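Local atomic coordinates of nonribosomal peptide synthase (Streptomyces sp. MJ635-86F5, PDB entry 5JJP), a protein that adenylates aliphatic beta-amino acids, probably at the expense of ATP, as an adenylation enzyme related to nonribosomal peptide synthetases. Residues A[32-37]-A[210-215]; A[38-43]-A[64-69]; A[48-51]-A[57-60]. All blocks are in the same frame, centred on the assembly; numbering follows the deposited sequence.

Contact 1: residues A[32-37]-A[210-215]; sequences RDYLLA and GIRAHG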
loop_
_atom_site.group_PDB
_atom_site.type_symbol
_atom_site.label_atom_id
_atom_site.label_comp_id
_atom_site.label_asym_id
_atom_site.label_seq_id
_atom_site.Cartn_x
_atom_site.Cartn_y
_atom_site.Cartn_z
ATOM N N ARG A 32 -0.713 -13.617 -0.267
ATOM C CA ARG A 32 -1.917 -14.175 -0.769
ATOM C C ARG A 32 -2.655 -14.803 0.381
ATOM O O ARG A 32 -3.877 -14.715 0.453
ATOM C CB ARG A 32 -1.583 -15.220 -1.845
ATOM C CG ARG A 32 -2.686 -16.165 -2.211
ATOM C CD ARG A 32 -3.707 -15.496 -3.069
ATOM N NE ARG A 32 -4.697 -16.486 -3.482
ATOM C CZ ARG A 32 -5.675 -16.931 -2.717
ATOM N NH1 ARG A 32 -5.815 -16.466 -1.508
ATOM N NH2 ARG A 32 -6.530 -17.833 -3.193
ATOM N N ASP A 33 -1.903 -15.458 1.263
ATOM C CA ASP A 33 -2.506 -16.158 2.389
ATOM C C ASP A 33 -2.835 -15.167 3.471
ATOM O O ASP A 33 -3.968 -15.146 3.985
ATOM C CB ASP A 33 -1.599 -17.261 2.919
ATOM C CG ASP A 33 -1.186 -18.253 1.823
ATOM O OD1 ASP A 33 -1.988 -18.570 0.926
ATOM O OD2 ASP A 33 -0.038 -18.727 1.869
ATOM N N TYR A 34 -1.856 -14.332 3.822
ATOM C CA TYR A 34 -2.033 -13.423 4.948
ATOM C C TYR A 34 -3.222 -12.499 4.701
ATOM O O TYR A 34 -4.026 -12.284 5.599
ATOM C CB TYR A 34 -0.747 -12.637 5.328
ATOM C CG TYR A 34 -0.975 -11.850 6.595
ATOM C CD1 TYR A 34 -0.897 -12.466 7.831
ATOM C CD2 TYR A 34 -1.336 -10.500 6.562
ATOM C CE1 TYR A 34 -1.126 -11.753 8.999
ATOM C CE2 TYR A 34 -1.550 -9.757 7.725
ATOM C CZ TYR A 34 -1.466 -10.395 8.944
ATOM O OH TYR A 34 -1.684 -9.713 10.109
ATOM N N LEU A 35 -3.325 -11.934 3.510
ATOM C CA LEU A 35 -4.344 -10.916 3.287
ATOM C C LEU A 35 -5.759 -11.500 3.362
ATOM O O LEU A 35 -6.684 -10.770 3.606
ATOM C CB LEU A 35 -4.156 -10.207 1.960
ATOM C CG LEU A 35 -2.842 -9.415 1.785
ATOM C CD1 LEU A 35 -2.915 -8.577 0.523
ATOM C CD2 LEU A 35 -2.531 -8.529 2.968
ATOM N N LEU A 36 -5.900 -12.813 3.149
ATOM C CA LEU A 36 -7.200 -13.446 3.051
ATOM C C LEU A 36 -7.549 -14.299 4.250
ATOM O O LEU A 36 -8.650 -14.786 4.307
ATOM C CB LEU A 36 -7.293 -14.305 1.767
ATOM C CG LEU A 36 -7.389 -13.395 0.555
ATOM C CD1 LEU A 36 -7.125 -14.194 -0.658
ATOM C CD2 LEU A 36 -8.754 -12.779 0.434
ATOM N N ALA A 37 -6.645 -14.404 5.215
ATOM C CA ALA A 37 -6.892 -15.249 6.355
ATOM C C ALA A 37 -8.111 -14.829 7.187
ATOM O O ALA A 37 -8.997 -15.619 7.387
ATOM C CB ALA A 37 -5.669 -15.325 7.237
ATOM N N GLY A 210 1.893 -5.522 12.197
ATOM C CA GLY A 210 2.097 -4.433 13.129
ATOM C C GLY A 210 0.892 -3.493 13.142
ATOM O O GLY A 210 0.396 -3.156 14.219
ATOM N N ILE A 211 0.432 -3.047 11.969
ATOM C CA ILE A 211 -0.606 -2.037 11.920
ATOM C C ILE A 211 -1.958 -2.534 12.519
ATOM O O ILE A 211 -2.596 -1.809 13.226
ATOM C CB ILE A 211 -0.764 -1.499 10.488
ATOM C CG1 ILE A 211 0.440 -0.594 10.124
ATOM C CG2 ILE A 211 -2.024 -0.675 10.330
ATOM C CD1 ILE A 211 0.487 0.742 10.852
ATOM N N ARG A 212 -2.303 -3.796 12.311
ATOM C CA ARG A 212 -3.481 -4.347 12.900
ATOM C C ARG A 212 -3.454 -4.366 14.393
ATOM O O ARG A 212 -4.499 -4.462 15.012
ATOM C CB ARG A 212 -3.713 -5.771 12.382
ATOM C CG ARG A 212 -4.201 -5.806 10.947
ATOM C CD ARG A 212 -4.289 -7.224 10.458
ATOM N NE ARG A 212 -5.449 -7.920 11.007
ATOM C CZ ARG A 212 -5.602 -9.246 11.017
ATOM N NH1 ARG A 212 -4.634 -10.056 10.598
ATOM N NH2 ARG A 212 -6.740 -9.764 11.495
ATOM N N ALA A 213 -2.279 -4.323 14.999
ATOM C CA ALA A 213 -2.197 -4.234 16.444
ATOM C C ALA A 213 -2.720 -2.914 16.967
ATOM O O ALA A 213 -2.948 -2.792 18.148
ATOM C CB ALA A 213 -0.762 -4.437 16.952
ATOM N N HIS A 214 -2.807 -1.915 16.096
ATOM C CA HIS A 214 -3.229 -0.584 16.478
ATOM C C HIS A 214 -4.742 -0.430 16.340
ATOM O O HIS A 214 -5.269 0.589 16.748
ATOM C CB HIS A 214 -2.571 0.478 15.575
ATOM C CG HIS A 214 -1.116 0.750 15.872
ATOM N ND1 HIS A 214 -0.684 1.945 16.416
ATOM C CD2 HIS A 214 0.005 0.023 15.627
ATOM C CE1 HIS A 214 0.633 1.926 16.527
ATOM N NE2 HIS A 214 1.075 0.783 16.033
ATOM N N GLY A 215 -5.427 -1.364 15.696
ATOM C CA GLY A 215 -6.884 -1.290 15.564
ATOM C C GLY A 215 -7.367 -0.150 14.689
ATOM O O GLY A 215 -8.339 0.533 15.030
#
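Y34 and R212 carry this contact between two helical pieces whose backbones stay well apart. Y34 CA and R212 CA are 12.1 Å from each other, so the side chains span the gap. Y34 lies on helix 31-37. R212 lies in the last part of helix 201-212, and a type I beta turn runs from it to G215. G215 is the first residue to leave helical angles. Its phi is positive, which suits glycine.

The contact is one hydrogen bond. R212 NH1 donates to Y34 OH at 3.0 Å, and the bond is moderately bent, with an N-H...O angle of 151°. The hydroxyl sits at the edge of the guanidinium, close to its plane. The phenol ring and the guanidinium do not stack, since their planes are 66° apart. The two side chains run alongside each other, pointing opposite ways. R212 CD also comes near the hydroxyl, 3.6 Å from Y34 OH. The tyrosine side chain has CG anti to the backbone N (chi1 -173°), and this carries its OH across to the arginine. The R212 chain bends at chi3, which turns the NH1 edge of the guanidinium toward the hydroxyl. A phenylalanine here would keep the ring but would probably leave R212 NH1 without this acceptor and its guanidinium freer to turn.

R212 is exposed, while Y34 is buried. The bond therefore links a surface charge to a ring inside the fold. The Y34 side chain packs on I205, H208 and R209 of helix 201-212 and on A243 of helix 232-243. R212 touches L240 of helix 232-243 and S244 just beyond it. The contact thus joins helix 31-37, near the start of the modelled chain, to helices 201-212 and 232-243.

Contact 2: residues A[38-43]-A[64-69]; sequences AGKATP and QLEAQA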
loop_
_atom_site.group_PDB
_atom_site.type_symbol
_atom_site.label_atom_id
_atom_site.label_comp_id
_atom_site.label_asym_id
_atom_site.label_seq_id
_atom_site.Cartn_x
_atom_site.Cartn_y
_atom_site.Cartn_z
ATOM N N ALA A 38 -8.199 -13.568 7.571
ATOM C CA ALA A 38 -9.339 -13.098 8.361
ATOM C C ALA A 38 -10.674 -13.332 7.670
ATOM O O ALA A 38 -11.682 -13.624 8.325
ATOM C CB ALA A 38 -9.207 -11.618 8.722
ATOM N N GLY A 39 -10.672 -13.213 6.360
ATOM C CA GLY A 39 -11.877 -13.381 5.595
ATOM C C GLY A 39 -12.407 -14.799 5.549
ATOM O O GLY A 39 -13.563 -15.008 5.260
ATOM N N LYS A 40 -11.561 -15.773 5.806
ATOM C CA LYS A 40 -12.028 -17.144 5.945
ATOM C C LYS A 40 -13.234 -17.295 6.903
ATOM O O LYS A 40 -14.049 -18.191 6.742
ATOM C CB LYS A 40 -10.917 -18.030 6.491
ATOM C CG LYS A 40 -9.688 -18.205 5.610
ATOM C CD LYS A 40 -10.078 -18.656 4.225
ATOM C CE LYS A 40 -8.865 -19.030 3.397
ATOM N NZ LYS A 40 -9.368 -19.389 2.056
ATOM N N ALA A 41 -13.313 -16.458 7.933
ATOM C CA ALA A 41 -14.399 -16.531 8.866
ATOM C C ALA A 41 -15.694 -15.961 8.269
ATOM O O ALA A 41 -16.783 -16.201 8.813
ATOM C CB ALA A 41 -14.014 -15.789 10.148
ATOM N N THR A 42 -15.569 -15.196 7.176
ATOM C CA THR A 42 -16.699 -14.477 6.571
ATOM C C THR A 42 -16.622 -14.553 5.063
ATOM O O THR A 42 -16.588 -13.516 4.385
ATOM C CB THR A 42 -16.743 -12.971 6.994
ATOM O OG1 THR A 42 -15.538 -12.282 6.585
ATOM C CG2 THR A 42 -16.919 -12.820 8.527
ATOM N N PRO A 43 -16.642 -15.791 4.509
ATOM C CA PRO A 43 -16.513 -15.944 3.050
ATOM C C PRO A 43 -17.515 -15.177 2.212
ATOM O O PRO A 43 -17.210 -14.798 1.080
ATOM C CB PRO A 43 -16.688 -17.453 2.808
ATOM C CG PRO A 43 -16.841 -18.084 4.145
ATOM C CD PRO A 43 -17.172 -17.017 5.137
ATOM N N GLN A 64 -15.622 -15.105 -3.487
ATOM C CA GLN A 64 -15.519 -14.831 -4.880
ATOM C C GLN A 64 -14.155 -14.270 -5.250
ATOM O O GLN A 64 -13.677 -14.538 -6.328
ATOM C CB GLN A 64 -16.575 -13.823 -5.346
ATOM C CG GLN A 64 -17.965 -14.400 -5.276
ATOM C CD GLN A 64 -19.052 -13.384 -5.530
ATOM O OE1 GLN A 64 -19.015 -12.261 -5.025
ATOM N NE2 GLN A 64 -20.083 -13.818 -6.227
ATOM N N LEU A 65 -13.582 -13.437 -4.385
ATOM C CA LEU A 65 -12.322 -12.793 -4.709
ATOM C C LEU A 65 -11.231 -13.866 -4.768
ATOM O O LEU A 65 -10.437 -13.863 -5.670
ATOM C CB LEU A 65 -11.993 -11.719 -3.667
ATOM C CG LEU A 65 -10.673 -10.963 -3.820
ATOM C CD1 LEU A 65 -10.579 -10.210 -5.125
ATOM C CD2 LEU A 65 -10.556 -9.981 -2.670
ATOM N N GLU A 66 -11.242 -14.801 -3.827
ATOM C CA GLU A 66 -10.311 -15.896 -3.877
ATOM C C GLU A 66 -10.504 -16.765 -5.081
ATOM O O GLU A 66 -9.534 -17.253 -5.647
ATOM C CB GLU A 66 -10.440 -16.776 -2.663
ATOM C CG GLU A 66 -9.991 -16.117 -1.406
ATOM C CD GLU A 66 -9.525 -17.106 -0.385
ATOM O OE1 GLU A 66 -10.154 -17.197 0.683
ATOM O OE2 GLU A 66 -8.577 -17.843 -0.707
ATOM N N ALA A 67 -11.763 -17.055 -5.436
ATOM C CA ALA A 67 -12.021 -17.906 -6.608
ATOM C C ALA A 67 -11.412 -17.230 -7.840
ATOM O O ALA A 67 -10.798 -17.883 -8.694
ATOM C CB ALA A 67 -13.525 -18.159 -6.808
ATOM N N GLN A 68 -11.617 -15.925 -7.941
ATOM C CA GLN A 68 -11.117 -15.212 -9.105
ATOM C C GLN A 68 -9.544 -15.177 -9.087
ATOM O O GLN A 68 -8.910 -15.421 -10.123
ATOM C CB GLN A 68 -11.727 -13.820 -9.174
ATOM C CG GLN A 68 -11.384 -13.046 -10.425
ATOM C CD GLN A 68 -12.153 -13.509 -11.647
ATOM O OE1 GLN A 68 -12.234 -14.697 -11.943
ATOM N NE2 GLN A 68 -12.720 -12.554 -12.388
ATOM N N ALA A 69 -8.945 -14.953 -7.914
ATOM C CA ALA A 69 -7.512 -15.035 -7.758
ATOM C C ALA A 69 -6.976 -16.386 -8.215
ATOM O O ALA A 69 -5.961 -16.470 -8.930
ATOM C CB ALA A 69 -7.104 -14.780 -6.325
#
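K40 and E66 form a salt bridge, with K40 NZ 2.7 Å from E66 OE1. The ammonium uses the syn lone pair of OE1, on the side of the other oxygen. E66 OE2 is further off, 3.3 Å from K40 NZ. That second oxygen has its own partner, for it forms a salt bridge with R32 NH1 on helix 31-37. The exact placing of the R32 guanidinium is doubtful in the model, so little should be read into its detail. With a cation near each oxygen, the carboxylate would be expected to favour its charged form.

The lysine and glutamate side chains cross at about a right angle. K40 bends at chi2 (-53°) and is extended beyond it, which brings its end over to E66. Its methylene end also lies close, with K40 CE 3.5 Å from E66 OE1. The E66 side chain is extended beyond CG and reaches out toward the loop. K40 is exposed and also touches a crystal neighbour, so its pose may owe something to the lattice.

Further out the packing is apolar. The E66 side chain rests on L36 of helix 31-37. L65 turns to other partners, A47 and I48 of strand 46-51 and V98 and L102 of helix 95-107.

The backbones are also tied nearby along the chain, where P43 and R63 are joined by a hydrogen bond. Residues 38-41 keep helical angles without regular helical bonds. T42 N still bonds to G39 O at 2.8 Å. The segment is the connection between helix 31-37 and strand 46-51. The contact is a surface charge cluster that ties this connection to helix 62-77, in the N-terminal part of the AMP-binding fold.

Contact 3: residues A[48-51]-A[57-60]; sequences IVEP and LRFV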
loop_
_atom_site.group_PDB
_atom_site.type_symbol
_atom_site.label_atom_id
_atom_site.label_comp_id
_atom_site.label_asym_id
_atom_site.label_seq_id
_atom_site.Cartn_x
_atom_site.Cartn_y
_atom_site.Cartn_z
ATOM N N ILE A 48 -14.690 -6.509 -1.728
ATOM C CA ILE A 48 -14.609 -5.334 -2.579
ATOM C C ILE A 48 -15.981 -4.893 -3.048
ATOM O O ILE A 48 -16.733 -5.673 -3.586
ATOM C CB ILE A 48 -13.769 -5.616 -3.826
ATOM C CG1 ILE A 48 -12.294 -5.531 -3.456
ATOM C CG2 ILE A 48 -13.634 -4.431 -4.723
ATOM C CD1 ILE A 48 -11.556 -6.726 -3.070
ATOM N N VAL A 49 -16.199 -3.590 -2.996
ATOM C CA VAL A 49 -17.359 -2.965 -3.568
ATOM C C VAL A 49 -16.921 -2.070 -4.723
ATOM O O VAL A 49 -15.930 -1.369 -4.605
ATOM C CB VAL A 49 -18.078 -2.130 -2.480
ATOM C CG1 VAL A 49 -19.217 -1.355 -3.072
ATOM C CG2 VAL A 49 -18.591 -3.047 -1.382
ATOM N N GLU A 50 -17.661 -2.099 -5.831
ATOM C CA GLU A 50 -17.393 -1.199 -6.952
ATOM C C GLU A 50 -18.703 -0.832 -7.653
ATOM O O GLU A 50 -19.683 -1.561 -7.529
ATOM C CB GLU A 50 -16.338 -1.812 -7.914
ATOM C CG GLU A 50 -16.758 -3.124 -8.550
ATOM C CD GLU A 50 -15.632 -3.880 -9.250
ATOM O OE1 GLU A 50 -14.465 -3.423 -9.266
ATOM O OE2 GLU A 50 -15.914 -4.975 -9.768
ATOM N N PRO A 51 -18.717 0.262 -8.423
ATOM C CA PRO A 51 -19.883 0.526 -9.300
ATOM C C PRO A 51 -20.191 -0.574 -10.314
ATOM O O PRO A 51 -19.268 -1.239 -10.841
ATOM C CB PRO A 51 -19.523 1.825 -10.018
ATOM C CG PRO A 51 -18.050 1.992 -9.850
ATOM C CD PRO A 51 -17.664 1.277 -8.585
ATOM N N LEU A 57 -24.326 -0.328 -7.149
ATOM C CA LEU A 57 -23.094 -0.967 -6.673
ATOM C C LEU A 57 -23.089 -2.474 -6.824
ATOM O O LEU A 57 -24.141 -3.112 -6.758
ATOM C CB LEU A 57 -22.799 -0.619 -5.219
ATOM C CG LEU A 57 -22.587 0.865 -4.949
ATOM C CD1 LEU A 57 -22.466 1.068 -3.452
ATOM C CD2 LEU A 57 -21.374 1.455 -5.673
ATOM N N ARG A 58 -21.880 -3.021 -7.021
ATOM C CA ARG A 58 -21.626 -4.451 -7.151
ATOM C C ARG A 58 -20.748 -4.834 -5.979
ATOM O O ARG A 58 -19.980 -4.018 -5.515
ATOM C CB ARG A 58 -20.864 -4.742 -8.451
ATOM C CG ARG A 58 -20.410 -6.194 -8.659
ATOM C CD ARG A 58 -19.351 -6.278 -9.749
ATOM N NE ARG A 58 -19.885 -5.832 -11.041
ATOM C CZ ARG A 58 -19.178 -5.189 -11.972
ATOM N NH1 ARG A 58 -17.899 -4.881 -11.765
ATOM N NH2 ARG A 58 -19.763 -4.818 -13.115
ATOM N N PHE A 59 -20.868 -6.062 -5.477
ATOM C CA PHE A 59 -20.064 -6.544 -4.335
ATOM C C PHE A 59 -19.305 -7.778 -4.822
ATOM O O PHE A 59 -19.862 -8.605 -5.527
ATOM C CB PHE A 59 -20.974 -6.879 -3.091
ATOM C CG PHE A 59 -21.972 -5.769 -2.719
ATOM C CD1 PHE A 59 -23.200 -5.645 -3.390
ATOM C CD2 PHE A 59 -21.689 -4.836 -1.704
ATOM C CE1 PHE A 59 -24.104 -4.626 -3.061
ATOM C CE2 PHE A 59 -22.594 -3.818 -1.372
ATOM C CZ PHE A 59 -23.797 -3.718 -2.049
ATOM N N VAL A 60 -18.044 -7.921 -4.448
ATOM C CA VAL A 60 -17.373 -9.182 -4.632
ATOM C C VAL A 60 -17.041 -9.714 -3.245
ATOM O O VAL A 60 -16.377 -9.045 -2.458
ATOM C CB VAL A 60 -16.103 -9.006 -5.507
ATOM C CG1 VAL A 60 -15.408 -10.348 -5.666
ATOM C CG2 VAL A 60 -16.487 -8.470 -6.887
#
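The R58 guanidinium meets E50 OE2 at its edge and P51 O over one face. R58 NH1 is 2.8 Å from E50 OE2, in a salt bridge that is also a hydrogen bond. The oxygen lies in the guanidinium plane, yet the donor stands above the carboxylate plane. The carboxylate and guanidinium planes are 83° apart. P51 O sits 3.9 Å above the guanidinium plane, offset toward the rim. E50 CG takes the position between the backbone N and the carbonyl carbon (chi1 61°), which brings the carboxylate over to R58. Its other oxygen, OE1, bonds to A95 N at the start of helix 95-107.

The two strands form an antiparallel beta hairpin. I48 with V60 and E50 with R58 are hydrogen-bonded pairs. V49 with F59 and P51 with L57 are non-hydrogen-bonded pairs. The R58 N bond to E50 O is 2.7 Å long.

I48, E50, R58 and V60 share one face, where I48 and V60 touch helix 95-107. On the other, V49 CG2 meets F59 CD2 at 3.6 Å. V49 CG1 also comes within 4.1 Å of L57 CD1. V49 makes a backbone hydrogen bond to A248 of strand 247-250.

Overall arrangement
The contacts lie one within another along the chain. Their first segments come in the order 32-37, 38-43 and 48-51. Contact 3 closes hairpin 46-61, contact 2 closes the loop around it, and contact 1 reaches to helix 201-212, far along the chain. Contact centres 1 and 2 are 14 Å apart, as are 2 and 3. Contacts 1 and 3 do not touch: their centres are 22 Å apart and their nearest atoms about 8 Å. Helix 62-77 holds the N-terminal elements to each other: A69 meets R32, while L65 packs on I48 and V60. Contact 1, and the link of the hairpin to strand 247-250, tie them to later parts of the fold.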